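PDB 6GRH: microcin B17-processing protein McbB from Escherichia coli str. K-12 substr. MG1655, which is needed to process the inactive precursor of the peptide antibiotic microcin B17 into its active form. Local coordinates for residues Y157-Q170 and D181-F194. Residues are numbered along the deposited sequence; the frame is centred on the assembly and turned at random.
With ZN (zinc ion), chain F.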
# COMPACT_ATOMS: atom_id res chain seq x y z
N TYR B 157 -13.32 -5.07 27.15
CA TYR B 157 -12.04 -5.76 27.21
C TYR B 157 -11.62 -6.04 28.66
O TYR B 157 -11.17 -7.15 28.96
CB TYR B 157 -10.94 -4.97 26.49
CG TYR B 157 -10.96 -5.03 24.95
CD1 TYR B 157 -11.91 -5.78 24.22
CD2 TYR B 157 -10.00 -4.33 24.23
CE1 TYR B 157 -11.87 -5.81 22.82
CE2 TYR B 157 -9.97 -4.35 22.85
CZ TYR B 157 -10.90 -5.10 22.14
OH TYR B 157 -10.82 -5.12 20.77
N SER B 158 -11.78 -5.05 29.53
CA SER B 158 -11.39 -5.16 30.92
C SER B 158 -12.14 -6.30 31.61
O SER B 158 -11.55 -7.08 32.33
CB SER B 158 -11.64 -3.83 31.62
OG SER B 158 -11.26 -3.91 32.95
N LYS B 159 -13.43 -6.41 31.34
CA LYS B 159 -14.25 -7.49 31.90
C LYS B 159 -13.96 -8.88 31.31
O LYS B 159 -13.92 -9.86 32.05
CB LYS B 159 -15.72 -7.16 31.70
CG LYS B 159 -16.17 -5.98 32.55
CD LYS B 159 -17.56 -5.46 32.17
CE LYS B 159 -18.63 -6.53 32.20
NZ LYS B 159 -18.63 -7.31 33.48
N PHE B 160 -13.75 -8.98 30.00
CA PHE B 160 -13.79 -10.30 29.33
C PHE B 160 -12.51 -10.86 28.71
O PHE B 160 -12.49 -12.05 28.39
CB PHE B 160 -14.92 -10.32 28.31
CG PHE B 160 -16.26 -10.02 28.91
CD1 PHE B 160 -16.75 -10.77 29.98
CD2 PHE B 160 -17.04 -8.99 28.41
CE1 PHE B 160 -17.98 -10.47 30.56
CE2 PHE B 160 -18.28 -8.70 28.97
CZ PHE B 160 -18.75 -9.44 30.04
N GLU B 161 -11.44 -10.06 28.58
CA GLU B 161 -10.18 -10.51 27.93
C GLU B 161 -9.57 -11.76 28.51
O GLU B 161 -8.88 -12.50 27.80
CB GLU B 161 -9.08 -9.44 27.98
CG GLU B 161 -9.10 -8.49 26.84
CD GLU B 161 -7.93 -7.50 26.87
OE1 GLU B 161 -7.27 -7.32 27.92
OE2 GLU B 161 -7.68 -6.90 25.83
N SER B 162 -9.77 -11.96 29.82
CA SER B 162 -9.28 -13.14 30.51
C SER B 162 -10.18 -14.37 30.40
O SER B 162 -9.77 -15.45 30.82
CB SER B 162 -9.10 -12.83 32.01
OG SER B 162 -8.15 -11.78 32.14
N ASN B 163 -11.40 -14.23 29.87
CA ASN B 163 -12.29 -15.39 29.72
C ASN B 163 -11.60 -16.40 28.81
O ASN B 163 -11.18 -16.04 27.70
CB ASN B 163 -13.64 -15.02 29.13
CG ASN B 163 -14.57 -14.34 30.11
OD1 ASN B 163 -14.16 -13.78 31.10
ND2 ASN B 163 -15.86 -14.38 29.80
N PRO B 164 -11.45 -17.65 29.28
CA PRO B 164 -10.87 -18.72 28.45
C PRO B 164 -11.53 -18.84 27.06
O PRO B 164 -12.76 -18.90 26.96
CB PRO B 164 -11.13 -19.98 29.26
CG PRO B 164 -11.23 -19.52 30.68
CD PRO B 164 -11.81 -18.14 30.63
N GLY B 165 -10.73 -18.81 26.01
CA GLY B 165 -11.22 -18.98 24.65
C GLY B 165 -12.02 -17.83 24.05
O GLY B 165 -12.57 -17.99 22.97
N VAL B 166 -12.05 -16.68 24.72
CA VAL B 166 -12.85 -15.54 24.25
C VAL B 166 -12.27 -14.98 22.96
O VAL B 166 -11.09 -15.18 22.67
CB VAL B 166 -12.89 -14.44 25.32
CG1 VAL B 166 -11.55 -13.72 25.47
CG2 VAL B 166 -13.99 -13.44 25.07
N ALA B 167 -13.11 -14.34 22.18
CA ALA B 167 -12.68 -13.45 21.10
C ALA B 167 -13.70 -12.33 20.98
O ALA B 167 -14.82 -12.45 21.46
CB ALA B 167 -12.52 -14.20 19.78
N PHE B 168 -13.28 -11.24 20.34
CA PHE B 168 -14.12 -10.07 20.18
C PHE B 168 -14.14 -9.64 18.73
O PHE B 168 -13.11 -9.76 18.02
CB PHE B 168 -13.57 -8.87 20.96
CG PHE B 168 -13.34 -9.13 22.42
CD1 PHE B 168 -12.19 -9.79 22.86
CD2 PHE B 168 -14.25 -8.70 23.35
CE1 PHE B 168 -11.95 -10.00 24.20
CE2 PHE B 168 -14.03 -8.90 24.70
CZ PHE B 168 -12.87 -9.55 25.13
N ILE B 169 -15.28 -9.09 18.32
CA ILE B 169 -15.41 -8.33 17.08
C ILE B 169 -16.08 -7.05 17.50
O ILE B 169 -16.92 -7.07 18.38
CB ILE B 169 -16.26 -9.07 16.04
CG1 ILE B 169 -15.47 -10.27 15.54
CG2 ILE B 169 -16.63 -8.16 14.87
CD1 ILE B 169 -16.29 -11.29 14.81
N GLN B 170 -15.64 -5.94 16.91
CA GLN B 170 -16.21 -4.64 17.19
C GLN B 170 -16.68 -4.04 15.90
O GLN B 170 -15.95 -4.08 14.90
CB GLN B 170 -15.19 -3.69 17.81
CG GLN B 170 -14.51 -4.16 19.07
CD GLN B 170 -13.38 -5.17 18.87
OE1 GLN B 170 -13.16 -6.01 19.73
NE2 GLN B 170 -12.63 -5.04 17.80
N ASP B 181 -14.14 -4.65 12.74
CA ASP B 181 -12.76 -5.00 13.01
C ASP B 181 -12.51 -6.47 12.74
O ASP B 181 -13.43 -7.30 12.72
CB ASP B 181 -12.38 -4.68 14.47
CG ASP B 181 -12.36 -3.20 14.77
OD1 ASP B 181 -12.31 -2.37 13.81
OD2 ASP B 181 -12.40 -2.88 16.00
N GLY B 182 -11.25 -6.80 12.50
CA GLY B 182 -10.82 -8.18 12.52
C GLY B 182 -11.11 -8.81 13.87
O GLY B 182 -11.32 -8.12 14.86
N VAL B 183 -11.06 -10.12 13.92
CA VAL B 183 -11.34 -10.82 15.14
C VAL B 183 -10.16 -10.60 16.07
O VAL B 183 -9.03 -10.88 15.70
CB VAL B 183 -11.51 -12.33 14.91
CG1 VAL B 183 -11.72 -13.02 16.26
CG2 VAL B 183 -12.70 -12.60 14.00
N TYR B 184 -10.45 -10.07 17.25
CA TYR B 184 -9.51 -9.98 18.35
C TYR B 184 -9.58 -11.19 19.28
O TYR B 184 -10.51 -11.33 20.08
CB TYR B 184 -9.76 -8.69 19.15
CG TYR B 184 -8.88 -8.55 20.36
CD1 TYR B 184 -7.51 -8.91 20.33
CD2 TYR B 184 -9.39 -8.07 21.56
CE1 TYR B 184 -6.71 -8.81 21.46
CE2 TYR B 184 -8.61 -7.96 22.69
CZ TYR B 184 -7.28 -8.32 22.65
OH TYR B 184 -6.56 -8.21 23.80
N SER B 185 -8.56 -12.05 19.20
CA SER B 185 -8.45 -13.26 19.99
C SER B 185 -7.15 -13.19 20.77
O SER B 185 -6.07 -13.30 20.16
CB SER B 185 -8.45 -14.49 19.11
OG SER B 185 -8.03 -15.65 19.82
N PRO B 186 -7.23 -13.02 22.10
CA PRO B 186 -5.99 -13.06 22.85
C PRO B 186 -5.23 -14.37 22.71
O PRO B 186 -4.00 -14.34 22.58
CB PRO B 186 -6.44 -12.82 24.29
CG PRO B 186 -7.70 -12.02 24.15
CD PRO B 186 -8.34 -12.47 22.90
N ASP B 187 -5.93 -15.50 22.70
CA ASP B 187 -5.30 -16.80 22.49
C ASP B 187 -4.49 -16.83 21.18
O ASP B 187 -3.39 -17.35 21.17
CB ASP B 187 -6.33 -17.93 22.42
CG ASP B 187 -6.87 -18.34 23.78
OD1 ASP B 187 -6.27 -17.98 24.82
OD2 ASP B 187 -7.91 -19.07 23.79
N LEU B 188 -5.03 -16.27 20.10
CA LEU B 188 -4.37 -16.28 18.77
C LEU B 188 -3.40 -15.11 18.48
O LEU B 188 -2.73 -15.11 17.44
CB LEU B 188 -5.42 -16.37 17.68
CG LEU B 188 -6.26 -17.65 17.67
CD1 LEU B 188 -7.38 -17.52 16.65
CD2 LEU B 188 -5.46 -18.92 17.38
N GLY B 189 -3.38 -14.12 19.37
CA GLY B 189 -2.47 -12.98 19.32
C GLY B 189 -2.77 -11.94 18.24
O GLY B 189 -1.86 -11.25 17.80
N THR B 190 -4.04 -11.83 17.83
CA THR B 190 -4.45 -10.93 16.75
C THR B 190 -4.74 -9.51 17.27
O THR B 190 -5.02 -9.34 18.46
CB THR B 190 -5.71 -11.44 16.02
OG1 THR B 190 -6.77 -11.63 16.95
CG2 THR B 190 -5.45 -12.75 15.31
N PRO B 191 -4.66 -8.49 16.38
CA PRO B 191 -4.83 -7.10 16.81
C PRO B 191 -6.21 -6.76 17.31
O PRO B 191 -7.19 -7.20 16.75
CB PRO B 191 -4.52 -6.28 15.55
CG PRO B 191 -3.68 -7.17 14.71
CD PRO B 191 -4.25 -8.55 14.96
N CYS B 192 -6.24 -5.91 18.32
CA CYS B 192 -7.43 -5.49 18.98
C CYS B 192 -8.09 -4.30 18.28
O CYS B 192 -7.61 -3.83 17.26
CB CYS B 192 -7.07 -5.16 20.43
SG CYS B 192 -6.39 -3.51 20.69
N HIS B 193 -9.23 -3.87 18.80
CA HIS B 193 -9.92 -2.69 18.28
C HIS B 193 -9.05 -1.44 18.14
O HIS B 193 -9.15 -0.71 17.15
CB HIS B 193 -11.04 -2.32 19.20
CG HIS B 193 -11.64 -1.00 18.89
ND1 HIS B 193 -12.36 -0.77 17.74
CD2 HIS B 193 -11.64 0.17 19.58
CE1 HIS B 193 -12.77 0.49 17.73
NE2 HIS B 193 -12.36 1.08 18.84
N PHE B 194 -8.22 -1.18 19.14
CA PHE B 194 -7.41 0.05 19.16
C PHE B 194 -6.34 -0.01 18.05
O PHE B 194 -6.06 1.00 17.40
CB PHE B 194 -6.89 0.33 20.57
CG PHE B 194 -8.00 0.62 21.53
CD1 PHE B 194 -8.71 1.81 21.43
CD2 PHE B 194 -8.41 -0.34 22.45
CE1 PHE B 194 -9.80 2.06 22.25
CE2 PHE B 194 -9.48 -0.09 23.30
CZ PHE B 194 -10.18 1.10 23.19
ZN ZN F . -4.17 -3.48 20.01
O HOH W 1 -7.94 -18.69 26.76
O HOH W 2 -8.69 -15.83 23.78
O HOH W 3 -10.24 -16.92 20.65
O HOH W 4 -9.98 -6.28 16.59
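Tyr157, Gln170, Asp181 and His193 close a ring of hydrogen bonds. Tyr157 OH accepts a nearly straight bond (163°) from His193 N, 2.8 Å away near the plane of the tyrosine ring, and donates to Gln170 OE1 from above the amide plane. A phenol suits this place because its hydroxyl can do both. Bent at chi2 (78°), the Gln170 chain brings NE2 to Asp181 OD2 at 2.8 Å, on the anti lone pair; His193 ND1 takes the syn lone pair of the same oxygen at 2.7 Å, in its own ring plane. Two donors thus hold OD2 while Tyr172 bonds OD1, fixing the carboxylate's rotation.

Backbone bonds tie Phe168 and Tyr184 into a single antiparallel hydrogen-bonded pair, while Asp181 N reaches Gln170 O. Strand 167-174 thus receives the returning chain after its hairpin with strand 177-180, before that chain enters helix 193-204. At this entrance Cys192, the N-cap, binds zinc together with Cys195, Cys290 and Cys292.

Tyr157, Phe168 and Tyr184 form an aromatic cluster. Tyr184 CE2 lies over one Tyr157 face, towards the rim, the planes 53° apart, and Tyr184 OH donates to Glu161 OE2 at 2.7 Å from above the carboxylate plane; OE1 of Glu161 salt-bridges Arg295. Phe168 lies beside Tyr184, near parallel but barely overlapping, its CD1 3.5 Å from Tyr184 CD2. Branched Val183 presents CG1 to Ala167 CB and CG2 to Ile169.

Water joins Gly165 N to Asp187 OD1 at the exposed end.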